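Local coordinates for outer membrane protein (Bartonella henselae, PDB 2FI9) that is of unknown function, a small alpha/beta protein of the DUF498/DUF598 family that carries the name outer membrane protein, at residues T100-T103 / G104-V107. Residues are numbered along the deposited sequence; the frame is centred on the assembly and turned at random.
Sequences TMST and GAAV
Ser102 and Ala106 open the helix with its first backbone bond, Ala106 N giving its hydrogen to Ser102 O at 2.9 Å, and one residue on Val107 N repeats the step to Thr103 O at 2.9 Å. The side chain of Ser102 answers the general problem of a first turn, whose leading N-H groups have no preceding carbonyl to meet. With chi1 at 70°, OG swings between its own backbone N and carbonyl carbon and faces the helix start, where Ala105 N donates to it over 3.2 Å with an N-H...O angle of 162°. This is a serine N-cap, and it marks the turn by which edge strand 97-101 of the five-stranded mixed sheet passes into helix 103-115. Just before the cap, Met101 folds back over the new turn. Its CB rests against Ala105 CB at 3.8 Å, CG reaches Ala106 CB at 3.7 Å, and SD lies 3.6 Å from Ala106 CA. The first bond of the Thr103 side chain points away from 104-107, and OG1 is hydrogen-bonded to Phe125 O and Gly77 N, tying buried Thr103, the first helical residue, to neighbouring parts of the chain. Val107, one turn further, brings CG2 to within 3.3 Å of Thr103 O, while its side chain also packs on Phe26, Ile18 and Tyr21 of the three-stranded antiparallel sheet.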
loop_
_atom_site.group_PDB
_atom_site.type_symbol
_atom_site.label_atom_id
_atom_site.label_comp_id
_atom_site.label_asym_id
_atom_site.label_seq_id
_atom_site.Cartn_x
_atom_site.Cartn_y
_atom_site.Cartn_z
ATOM N N THR A 100 5.004 5.164 -7.116
ATOM C CA THR A 100 3.577 5.311 -7.275
ATOM C C THR A 100 3.154 4.760 -8.638
ATOM O O THR A 100 3.956 4.684 -9.569
ATOM C CB THR A 100 3.177 6.789 -7.166
ATOM O OG1 THR A 100 3.834 7.504 -8.204
ATOM C CG2 THR A 100 3.620 7.390 -5.801
ATOM N N MET A 101 1.875 4.420 -8.741
ATOM C CA MET A 101 1.229 3.859 -9.968
ATOM C C MET A 101 -0.255 3.805 -9.582
ATOM O O MET A 101 -0.600 3.974 -8.396
ATOM C CB MET A 101 1.746 2.421 -10.255
ATOM C CG MET A 101 1.686 1.440 -9.028
ATOM S SD MET A 101 2.826 0.007 -8.966
ATOM C CE MET A 101 4.376 0.852 -8.605
ATOM N N SER A 102 -1.129 3.590 -10.549
ATOM C CA SER A 102 -2.542 3.408 -10.248
ATOM C C SER A 102 -2.773 2.300 -9.214
ATOM O O SER A 102 -1.904 1.421 -8.994
ATOM C CB SER A 102 -3.299 3.067 -11.529
ATOM O OG SER A 102 -2.937 1.762 -11.942
ATOM N N THR A 103 -3.931 2.334 -8.556
ATOM C CA THR A 103 -4.263 1.306 -7.565
ATOM C C THR A 103 -4.262 -0.082 -8.210
ATOM O O THR A 103 -3.742 -1.029 -7.630
ATOM C CB THR A 103 -5.577 1.623 -6.828
ATOM O OG1 THR A 103 -5.349 2.732 -5.960
ATOM C CG2 THR A 103 -6.080 0.406 -5.959
ATOM N N GLY A 104 -4.798 -0.184 -9.424
ATOM C CA GLY A 104 -4.822 -1.473 -10.150
ATOM C C GLY A 104 -3.421 -2.034 -10.351
ATOM O O GLY A 104 -3.151 -3.186 -10.033
ATOM N N ALA A 105 -2.524 -1.184 -10.851
ATOM C CA ALA A 105 -1.137 -1.547 -11.101
ATOM C C ALA A 105 -0.448 -1.926 -9.804
ATOM O O ALA A 105 0.318 -2.881 -9.777
ATOM C CB ALA A 105 -0.395 -0.392 -11.777
ATOM N N ALA A 106 -0.706 -1.180 -8.736
ATOM C CA ALA A 106 -0.051 -1.469 -7.463
ATOM C C ALA A 106 -0.488 -2.843 -6.928
ATOM O O ALA A 106 0.339 -3.634 -6.431
ATOM C CB ALA A 106 -0.337 -0.369 -6.464
ATOM N N VAL A 107 -1.783 -3.144 -7.035
ATOM C CA VAL A 107 -2.284 -4.460 -6.615
ATOM C C VAL A 107 -1.545 -5.578 -7.355
ATOM O O VAL A 107 -1.052 -6.534 -6.726
ATOM C CB VAL A 107 -3.823 -4.618 -6.844
ATOM C CG1 VAL A 107 -4.264 -6.105 -6.752
ATOM C CG2 VAL A 107 -4.618 -3.717 -5.877
#